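Local coordinates for protein trichothecene 3-O-acetyltransferase (Gibberella zeae, PDB 2RKV) that probably transfers an acetyl group from acetyl-CoA to the 3-hydroxyl of trichothecene toxins such as T-2 and deoxynivalenol, as a member of the BAHD acyltransferase superfamily, at residues S18-I23 against T151-H156; K120-G125 against I404-E409. All coordinates share one frame; numbering follows the deposited sequence. Where two conformers were deposited one is given.

Interaction 1: residues S18-I23 against T151-H156. With ZBA (12,13-Epoxytrichothec-9-ene-3,4,8,15-tetrol-4,15-diacetate-8-isovalerate), chain D.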
ATOM      1  N   SER A  18       8.990   2.572 -10.259  1.00 20.89           N
ATOM      2  CA  SER A  18       8.317   1.941 -11.408  1.00 20.71           C
ATOM      3  C   SER A  18       6.862   1.507 -11.134  1.00 20.27           C
ATOM      4  O   SER A  18       6.181   0.969 -12.025  1.00 20.99           O
ATOM      5  CB  SER A  18       9.133   0.734 -11.891  0.60 20.88           C
ATOM      6  OG  SER A  18       9.269  -0.228 -10.858  0.60 21.41           O
ATOM      7  N   ILE A  19       6.391   1.763  -9.918  1.00 19.02           N
ATOM      8  CA  ILE A  19       5.120   1.229  -9.427  1.00 17.65           C
ATOM      9  C   ILE A  19       4.101   2.341  -9.176  1.00 16.43           C
ATOM     10  O   ILE A  19       4.469   3.433  -8.746  1.00 15.42           O
ATOM     11  CB  ILE A  19       5.340   0.444  -8.105  1.00 17.66           C
ATOM     12  CG1 ILE A  19       6.097  -0.864  -8.372  1.00 18.64           C
ATOM     13  CG2 ILE A  19       4.017   0.156  -7.394  1.00 18.15           C
ATOM     14  CD1 ILE A  19       6.553  -1.573  -7.091  1.00 19.15           C
ATOM     15  N   TYR A  20       2.834   2.039  -9.451  1.00 14.43           N
ATOM     16  CA  TYR A  20       1.711   2.858  -9.006  1.00 13.69           C
ATOM     17  C   TYR A  20       0.857   2.122  -7.979  1.00 13.62           C
ATOM     18  O   TYR A  20       0.443   0.975  -8.207  1.00 13.57           O
ATOM     19  CB  TYR A  20       0.842   3.286 -10.189  1.00 13.03           C
ATOM     20  CG  TYR A  20       1.395   4.491 -10.905  1.00 12.58           C
ATOM     21  CD1 TYR A  20       2.386   4.359 -11.875  1.00 12.86           C
ATOM     22  CD2 TYR A  20       0.938   5.773 -10.589  1.00 11.35           C
ATOM     23  CE1 TYR A  20       2.906   5.482 -12.529  1.00 12.62           C
ATOM     24  CE2 TYR A  20       1.445   6.900 -11.240  1.00 11.70           C
ATOM     25  CZ  TYR A  20       2.429   6.749 -12.196  1.00 12.36           C
ATOM     26  OH  TYR A  20       2.926   7.866 -12.828  1.00 11.39           O
ATOM     27  N   THR A  21       0.597   2.783  -6.851  1.00 12.53           N
ATOM     28  CA  THR A  21      -0.334   2.270  -5.843  1.00 12.71           C
ATOM     29  C   THR A  21      -1.759   2.660  -6.214  1.00 12.39           C
ATOM     30  O   THR A  21      -2.042   3.848  -6.395  1.00 12.37           O
ATOM     31  CB  THR A  21      -0.032   2.839  -4.441  1.00 13.07           C
ATOM     32  OG1 THR A  21       1.323   2.534  -4.081  1.00 14.19           O
ATOM     33  CG2 THR A  21      -0.996   2.258  -3.395  1.00 13.44           C
ATOM     34  N   GLN A  22      -2.648   1.670  -6.314  1.00 12.02           N
ATOM     35  CA  GLN A  22      -4.055   1.915  -6.653  1.00 11.52           C
ATOM     36  C   GLN A  22      -4.969   1.652  -5.465  1.00 11.01           C
ATOM     37  O   GLN A  22      -4.736   0.740  -4.678  1.00 10.95           O
ATOM     38  CB  GLN A  22      -4.516   1.012  -7.805  1.00 11.81           C
ATOM     39  CG  GLN A  22      -3.605   0.996  -9.025  1.00 12.48           C
ATOM     40  CD  GLN A  22      -3.818  -0.244  -9.867  1.00 13.26           C
ATOM     41  OE1 GLN A  22      -4.158  -1.312  -9.342  1.00 11.81           O
ATOM     42  NE2 GLN A  22      -3.605  -0.122 -11.174  1.00 12.96           N
ATOM     43  N   ILE A  23      -6.029   2.445  -5.350  1.00 10.22           N
ATOM     44  CA  ILE A  23      -7.093   2.167  -4.395  1.00  9.82           C
ATOM     45  C   ILE A  23      -8.404   2.614  -5.035  1.00  9.55           C
ATOM     46  O   ILE A  23      -8.435   3.632  -5.743  1.00  8.97           O
ATOM     47  CB  ILE A  23      -6.837   2.852  -3.011  1.00  9.59           C
ATOM     48  CG1 ILE A  23      -7.816   2.365  -1.929  1.00  9.85           C
ATOM     49  CG2 ILE A  23      -6.826   4.394  -3.150  1.00 10.14           C
ATOM     50  CD1 ILE A  23      -7.574   0.931  -1.447  1.00  9.82           C
ATOM     51  N   THR A 151     -11.178   5.537  -8.604  1.00  9.35           N
ATOM     52  CA  THR A 151      -9.873   4.906  -8.426  1.00  9.12           C
ATOM     53  C   THR A 151      -8.778   5.964  -8.440  1.00  9.56           C
ATOM     54  O   THR A 151      -8.770   6.849  -9.293  1.00  9.05           O
ATOM     55  CB  THR A 151      -9.604   3.840  -9.502  1.00  9.59           C
ATOM     56  OG1 THR A 151     -10.637   2.847  -9.455  1.00  9.16           O
ATOM     57  CG2 THR A 151      -8.216   3.173  -9.294  1.00  9.91           C
ATOM     58  N   VAL A 152      -7.865   5.868  -7.474  1.00  9.21           N
ATOM     59  CA  VAL A 152      -6.742   6.797  -7.410  1.00  9.76           C
ATOM     60  C   VAL A 152      -5.438   6.020  -7.510  1.00 10.31           C
ATOM     61  O   VAL A 152      -5.229   5.072  -6.744  1.00 10.04           O
ATOM     62  CB  VAL A 152      -6.740   7.599  -6.090  1.00 10.35           C
ATOM     63  CG1 VAL A 152      -5.626   8.628  -6.101  1.00 10.51           C
ATOM     64  CG2 VAL A 152      -8.106   8.268  -5.839  1.00 10.64           C
ATOM     65  N   ASN A 153      -4.587   6.426  -8.455  1.00 10.16           N
ATOM     66  CA  ASN A 153      -3.222   5.916  -8.621  1.00 10.61           C
ATOM     67  C   ASN A 153      -2.240   6.945  -8.103  1.00 10.71           C
ATOM     68  O   ASN A 153      -2.357   8.124  -8.432  1.00 10.98           O
ATOM     69  CB  ASN A 153      -2.895   5.712 -10.104  1.00 10.56           C
ATOM     70  CG  ASN A 153      -3.462   4.427 -10.663  1.00 11.17           C
ATOM     71  OD1 ASN A 153      -4.555   4.005 -10.301  1.00 11.13           O
ATOM     72  ND2 ASN A 153      -2.702   3.791 -11.545  1.00 13.43           N
ATOM     73  N   GLY A 154      -1.268   6.503  -7.308  1.00 10.56           N
ATOM     74  CA  GLY A 154      -0.176   7.379  -6.871  1.00 10.45           C
ATOM     75  C   GLY A 154       1.169   6.794  -7.264  1.00 10.81           C
ATOM     76  O   GLY A 154       1.423   5.611  -7.031  1.00 10.33           O
ATOM     77  N   GLN A 155       2.038   7.625  -7.840  1.00 10.41           N
ATOM     78  CA  GLN A 155       3.388   7.195  -8.210  1.00 11.02           C
ATOM     79  C   GLN A 155       4.143   6.862  -6.928  1.00 11.21           C
ATOM     80  O   GLN A 155       4.312   7.734  -6.073  1.00 10.80           O
ATOM     81  CB  GLN A 155       4.113   8.303  -8.978  1.00 11.23           C
ATOM     82  CG  GLN A 155       5.115   7.777 -10.004  1.00 12.02           C
ATOM     83  CD  GLN A 155       6.153   6.891  -9.366  1.00 13.37           C
ATOM     84  OE1 GLN A 155       6.224   5.686  -9.648  1.00 16.66           O
ATOM     85  NE2 GLN A 155       6.933   7.460  -8.472  1.00 10.50           N
ATOM     86  N   HIS A 156       4.604   5.630  -6.759  1.00 11.63           N
ATOM     87  CA  HIS A 156       5.130   5.215  -5.475  1.00 12.16           C
ATOM     88  C   HIS A 156       6.430   5.864  -5.011  1.00 12.05           C
ATOM     89  O   HIS A 156       6.686   5.850  -3.868  1.00 12.37           O
ATOM     90  CB  HIS A 156       5.267   3.663  -5.390  1.00 12.57           C
ATOM     91  CG  HIS A 156       5.094   3.076  -4.016  1.00 13.17           C
ATOM     92  ND1 HIS A 156       5.545   3.661  -2.861  1.00 15.80           N
ATOM     93  CD2 HIS A 156       4.492   1.939  -3.629  1.00 11.28           C
ATOM     94  CE1 HIS A 156       5.250   2.900  -1.827  1.00 13.46           C
ATOM     95  NE2 HIS A 156       4.620   1.838  -2.271  1.00 15.75           N
TER
HETATM   96  O18 ZBA D 454       6.813  -6.618  -4.830  0.70 22.71           O
HETATM   97  C44 ZBA D 454       6.942  -5.651  -5.462  0.70 21.78           C
HETATM   98  C45 ZBA D 454       7.846  -5.478  -6.628  0.70 22.72           C
HETATM   99  C46 ZBA D 454       7.111  -5.490  -7.887  0.70 23.48           C
HETATM  100  C48 ZBA D 454       6.398  -6.732  -8.045  0.70 23.20           C
HETATM  101  C47 ZBA D 454       7.909  -5.430  -9.153  0.70 23.39           C
HETATM  102  O17 ZBA D 454       6.221  -4.555  -5.204  0.70 19.79           O
HETATM  103  C31 ZBA D 454       5.134  -4.578  -4.267  0.70 16.90           C
HETATM  104  C30 ZBA D 454       5.598  -4.366  -2.865  0.70 15.48           C
HETATM  105  C32 ZBA D 454       4.162  -3.574  -4.763  0.70 16.60           C
HETATM  106  C39 ZBA D 454       3.589  -3.887  -6.126  0.70 15.96           C
HETATM  107  C33 ZBA D 454       3.875  -2.508  -4.083  0.70 15.56           C
HETATM  108  C34 ZBA D 454       4.437  -2.181  -2.753  0.70 15.15           C
HETATM  109  O10 ZBA D 454       3.425  -2.605  -1.818  0.70 15.75           O
HETATM  110  C29 ZBA D 454       5.753  -2.911  -2.422  0.70 15.21           C
HETATM  111  C38 ZBA D 454       6.876  -2.253  -3.217  0.70 16.40           C
HETATM  112  O12 ZBA D 454       7.920  -3.182  -3.462  0.70 17.64           O
HETATM  113  C40 ZBA D 454       9.191  -2.816  -3.434  0.70 19.26           C
HETATM  114  C41 ZBA D 454      10.080  -3.995  -3.754  0.70 18.87           C
HETATM  115  O13 ZBA D 454       9.603  -1.786  -3.186  0.70 20.96           O
HETATM  116  C28 ZBA D 454       6.043  -2.783  -0.867  0.70 15.36           C
HETATM  117  C37 ZBA D 454       7.416  -3.336  -0.437  0.70 14.73           C
HETATM  118  C35 ZBA D 454       4.874  -3.447  -0.149  0.70 15.30           C
HETATM  119  C25 ZBA D 454       3.752  -2.526  -0.462  0.70 15.55           C
HETATM  120  C36 ZBA D 454       4.795  -4.750   0.447  0.70 15.48           C
HETATM  121  O11 ZBA D 454       5.096  -3.638   1.255  0.70 16.00           O
HETATM  122  C27 ZBA D 454       5.811  -1.306  -0.405  0.70 15.43           C
HETATM  123  C26 ZBA D 454       4.332  -1.201  -0.081  0.70 15.26           C
HETATM  124  O16 ZBA D 454       3.702  -0.130  -0.726  0.70 15.70           O
HETATM  125  O14 ZBA D 454       6.537  -1.167   0.821  0.70 15.91           O
HETATM  126  C42 ZBA D 454       7.041  -0.042   1.314  0.70 18.02           C
HETATM  127  O15 ZBA D 454       7.633  -0.003   2.343  0.70 19.29           O
HETATM  128  C43 ZBA D 454       6.726   1.088   0.479  0.70 17.42           C
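Ile19 and His156 meet where strand 147-155 ends and strand 20-28 begins, and Ile19 O accepts a hydrogen bond from His156 N at 3.0 Å. Thr21 with Gly154 and Ile23 with Val152 are hydrogen-bonded antiparallel pairs, each held by two backbone bonds. On the face of Tyr20 and Gln22, Gln155 CA sits over the Tyr20 ring in a CH-pi contact, 4.0 Å from its centroid. Tyr20 OH bonds to Pro135 O. The Gln22 and Asn153 side chains run the same way; both amide nitrogens bond to Arg119 O, and Gln22 OE1 to Arg402. Asn153 OD1 packs 3.4 Å from Gln22 CG and is buried with no partner in the model.

His156 begins the HXXXD motif of the BAHD family, whose histidine is the general base in relatives. Its CB rests 3.5 Å from Ile19 O. CG and CD2 both pass Thr21 OG1, CD2 the closer at 3.3 Å. Ile19 CG2 is near the ring plane there. On the other edge His156 CE1 touches the acetate methyl C43 of the toxin at 3.3 Å. At the tip, His156 NE2 shares a hydrogen bond of 2.7 Å with toxin O16, the 3-hydroxyl. The bond lies in the ring plane and is almost straight (177°). Ile19 CG1 is anti to the carbonyl carbon (chi1 -70°), and an extended chi2 carries Ile19 CD1 to toxin O17, 3.5 Å away.

Interaction 2: residues K120-G125 against I404-E409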
ATOM      1  N   LYS A 120      -1.793   0.822 -14.981  1.00 12.84           N
ATOM      2  CA  LYS A 120      -1.482  -0.425 -14.274  1.00 13.19           C
ATOM      3  C   LYS A 120      -0.555  -0.193 -13.085  1.00 13.01           C
ATOM      4  O   LYS A 120       0.199   0.784 -13.048  1.00 13.29           O
ATOM      5  CB  LYS A 120      -0.881  -1.452 -15.233  1.00 13.11           C
ATOM      6  CG  LYS A 120      -1.897  -2.005 -16.230  1.00 12.76           C
ATOM      7  CD  LYS A 120      -1.241  -2.896 -17.289  1.00 13.99           C
ATOM      8  CE  LYS A 120      -0.619  -4.143 -16.668  1.00 16.07           C
ATOM      9  NZ  LYS A 120      -1.651  -5.069 -16.120  1.00 16.40           N
ATOM     10  N   THR A 121      -0.626  -1.097 -12.110  1.00 12.87           N
ATOM     11  CA  THR A 121       0.259  -1.083 -10.954  1.00 13.15           C
ATOM     12  C   THR A 121       1.727  -1.263 -11.351  1.00 13.98           C
ATOM     13  O   THR A 121       2.610  -0.532 -10.881  1.00 13.74           O
ATOM     14  CB  THR A 121      -0.137  -2.200  -9.973  1.00 12.71           C
ATOM     15  OG1 THR A 121      -1.437  -1.923  -9.437  1.00 12.35           O
ATOM     16  CG2 THR A 121       0.874  -2.301  -8.841  1.00 12.02           C
ATOM     17  N   LEU A 122       1.975  -2.244 -12.215  1.00 14.92           N
ATOM     18  CA  LEU A 122       3.323  -2.603 -12.612  1.00 15.94           C
ATOM     19  C   LEU A 122       3.673  -1.993 -13.968  1.00 17.11           C
ATOM     20  O   LEU A 122       2.771  -1.671 -14.745  1.00 17.22           O
ATOM     21  CB  LEU A 122       3.473  -4.133 -12.638  1.00 15.94           C
ATOM     22  CG  LEU A 122       3.171  -4.834 -11.306  1.00 15.69           C
ATOM     23  CD1 LEU A 122       3.154  -6.363 -11.455  1.00 15.65           C
ATOM     24  CD2 LEU A 122       4.128  -4.399 -10.181  1.00 15.88           C
ATOM     25  N   PRO A 123       4.986  -1.819 -14.249  1.00 18.48           N
ATOM     26  CA  PRO A 123       5.443  -1.272 -15.529  1.00 19.63           C
ATOM     27  C   PRO A 123       5.309  -2.296 -16.657  1.00 20.82           C
ATOM     28  O   PRO A 123       6.314  -2.754 -17.214  1.00 21.41           O
ATOM     29  CB  PRO A 123       6.914  -0.939 -15.260  1.00 19.54           C
ATOM     30  CG  PRO A 123       7.331  -1.927 -14.227  1.00 19.21           C
ATOM     31  CD  PRO A 123       6.118  -2.109 -13.342  1.00 18.62           C
ATOM     32  N   ILE A 124       4.067  -2.646 -16.966  1.00 21.66           N
ATOM     33  CA  ILE A 124       3.738  -3.656 -17.965  1.00 23.07           C
ATOM     34  C   ILE A 124       2.788  -3.027 -18.972  1.00 23.68           C
ATOM     35  O   ILE A 124       1.821  -2.366 -18.591  1.00 23.63           O
ATOM     36  CB  ILE A 124       3.056  -4.901 -17.314  1.00 23.11           C
ATOM     37  CG1 ILE A 124       4.030  -5.628 -16.381  1.00 23.58           C
ATOM     38  CG2 ILE A 124       2.495  -5.857 -18.391  1.00 23.82           C
ATOM     39  CD1 ILE A 124       3.379  -6.642 -15.453  1.00 23.24           C
ATOM     40  N   GLY A 125       3.080  -3.214 -20.257  1.00 24.67           N
ATOM     41  CA  GLY A 125       2.175  -2.777 -21.314  1.00 25.56           C
ATOM     42  C   GLY A 125       2.446  -1.372 -21.815  1.00 26.15           C
ATOM     43  O   GLY A 125       3.459  -0.764 -21.455  1.00 26.35           O
ATOM     44  N   ILE A 404      -7.370  -5.597  -8.356  1.00 11.21           N
ATOM     45  CA  ILE A 404      -6.578  -6.768  -8.706  1.00 11.76           C
ATOM     46  C   ILE A 404      -5.574  -6.423  -9.814  1.00 12.52           C
ATOM     47  O   ILE A 404      -5.865  -5.625 -10.713  1.00 13.19           O
ATOM     48  CB  ILE A 404      -7.491  -7.964  -9.118  1.00 11.89           C
ATOM     49  CG1 ILE A 404      -6.720  -9.286  -9.066  1.00 12.12           C
ATOM     50  CG2 ILE A 404      -8.149  -7.733 -10.488  1.00 12.26           C
ATOM     51  CD1 ILE A 404      -7.624 -10.522  -9.073  1.00 12.30           C
ATOM     52  N   PHE A 405      -4.391  -7.013  -9.721  1.00 12.47           N
ATOM     53  CA  PHE A 405      -3.386  -6.922 -10.763  1.00 12.50           C
ATOM     54  C   PHE A 405      -2.692  -8.279 -10.881  1.00 12.66           C
ATOM     55  O   PHE A 405      -3.237  -9.290 -10.408  1.00 12.81           O
ATOM     56  CB  PHE A 405      -2.419  -5.739 -10.536  1.00 12.39           C
ATOM     57  CG  PHE A 405      -1.612  -5.802  -9.253  1.00 12.34           C
ATOM     58  CD1 PHE A 405      -0.231  -5.993  -9.304  1.00 13.12           C
ATOM     59  CD2 PHE A 405      -2.214  -5.598  -8.005  1.00 11.95           C
ATOM     60  CE1 PHE A 405       0.544  -6.029  -8.130  1.00 12.63           C
ATOM     61  CE2 PHE A 405      -1.447  -5.625  -6.821  1.00 13.36           C
ATOM     62  CZ  PHE A 405      -0.059  -5.839  -6.893  1.00 11.92           C
ATOM     63  N   GLU A 406      -1.530  -8.321 -11.528  1.00 12.93           N
ATOM     64  CA  GLU A 406      -0.817  -9.589 -11.674  1.00 13.52           C
ATOM     65  C   GLU A 406      -0.556 -10.192 -10.295  1.00 13.58           C
ATOM     66  O   GLU A 406      -0.240  -9.464  -9.351  1.00 12.88           O
ATOM     67  CB  GLU A 406       0.508  -9.406 -12.419  1.00 13.59           C
ATOM     68  CG  GLU A 406       0.366  -9.133 -13.921  1.00 15.06           C
ATOM     69  CD  GLU A 406       0.058  -7.671 -14.258  1.00 17.21           C
ATOM     70  OE1 GLU A 406       0.059  -6.814 -13.339  1.00 17.47           O
ATOM     71  OE2 GLU A 406      -0.182  -7.384 -15.453  1.00 17.94           O
ATOM     72  N   PRO A 407      -0.703 -11.523 -10.170  1.00 14.13           N
ATOM     73  CA  PRO A 407      -0.303 -12.165  -8.925  1.00 14.11           C
ATOM     74  C   PRO A 407       1.174 -11.910  -8.646  1.00 14.51           C
ATOM     75  O   PRO A 407       1.994 -11.924  -9.572  1.00 14.80           O
ATOM     76  CB  PRO A 407      -0.546 -13.656  -9.208  1.00 14.68           C
ATOM     77  CG  PRO A 407      -1.603 -13.666 -10.246  1.00 14.39           C
ATOM     78  CD  PRO A 407      -1.265 -12.493 -11.128  1.00 14.25           C
ATOM     79  N   VAL A 408       1.486 -11.645  -7.383  1.00 14.20           N
ATOM     80  CA  VAL A 408       2.853 -11.474  -6.920  1.00 14.29           C
ATOM     81  C   VAL A 408       2.963 -12.334  -5.671  1.00 14.19           C
ATOM     82  O   VAL A 408       2.463 -11.955  -4.605  1.00 14.06           O
ATOM     83  CB  VAL A 408       3.167  -9.994  -6.566  1.00 14.40           C
ATOM     84  CG1 VAL A 408       4.595  -9.847  -6.049  1.00 14.28           C
ATOM     85  CG2 VAL A 408       2.933  -9.079  -7.771  1.00 14.73           C
ATOM     86  N   GLU A 409       3.589 -13.502  -5.808  1.00 13.98           N
ATOM     87  CA  GLU A 409       3.560 -14.489  -4.723  1.00 13.58           C
ATOM     88  C   GLU A 409       4.025 -13.910  -3.392  1.00 13.14           C
ATOM     89  O   GLU A 409       5.092 -13.295  -3.312  1.00 12.93           O
ATOM     90  CB  GLU A 409       4.381 -15.734  -5.068  1.00 13.99           C
ATOM     91  CG  GLU A 409       4.100 -16.878  -4.098  1.00 15.40           C
ATOM     92  CD  GLU A 409       4.958 -18.101  -4.328  1.00 17.43           C
ATOM     93  OE1 GLU A 409       5.822 -18.082  -5.234  1.00 19.33           O
ATOM     94  OE2 GLU A 409       4.761 -19.081  -3.585  1.00 19.91           O
TER
HETATM   95  O   HOH W   1      -0.053  -4.194 -13.068  1.00 14.07           O
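Thr121 and Phe405 bring two irregular segments together, with their CA atoms 6.9 Å apart and no regular strand or helix on either side. Residues 120-125 include an inverse gamma turn centred on Pro123, with a weak bond from Ile124 N to Leu122 O. Residues 404-409 belong to the connection between strands 399-401 and 411-414, which lie in different sheets of this two-domain BAHD fold.

Phe405 carries the apolar part. Its CG stands between the backbone N and the carbonyl carbon (chi1 61°), and the ring turns one face to Thr121. Thr121 CG2 lies over that face, offset toward the rim, in a CH-pi contact 4.0 Å from the centroid. Thr121 OG1 bonds to Arg402. Leu122 CD1 comes at the edge of the same ring, 4.0 Å from Phe405 CD1, and the Leu122 side chain also touches the bound toxin. Trp231 also meets this ring.

Glu406 carries the polar part. Its chain bends at chi2 (82°), and the carboxylate sits among Lys120, Leu122 and Ile124. Lys120 curls at its last two torsions and forms a salt bridge, with NZ 2.8 Å from Glu406 OE2 on the syn side. Lys120 NZ also pairs with Glu113. Ile124 CD1 meets Glu406 OE2 tip to tip at 3.6 Å. The other oxygen, Glu406 OE1, accepts from a water at 2.6 Å, and that water accepts from Leu122 N at 2.9 Å.

Overall arrangement
The centres of interactions 1 and 2 lie about 11 Å apart. Along the chain the segments alternate: 18-23, 120-125, 151-156, then 404-409. Interaction 1 pairs strands 20-28 and 147-155 of the five-stranded sheet. Interaction 2 lies beside it, where a loop before strand 137-144 meets the connection from strand 399-401, next to strand 20-28, to the seven-stranded sheet. The two contacts touch directly: Tyr20 N is 3.0 Å from Thr121 O, a probable hydrogen bond, and Ser18 packs on Pro123. Both supply residues to the toxin pocket, Ile19 and His156 from one and Leu122 from the other. Together they form part of its wall and lie next to the connection from strand 399-401 to strand 411-414.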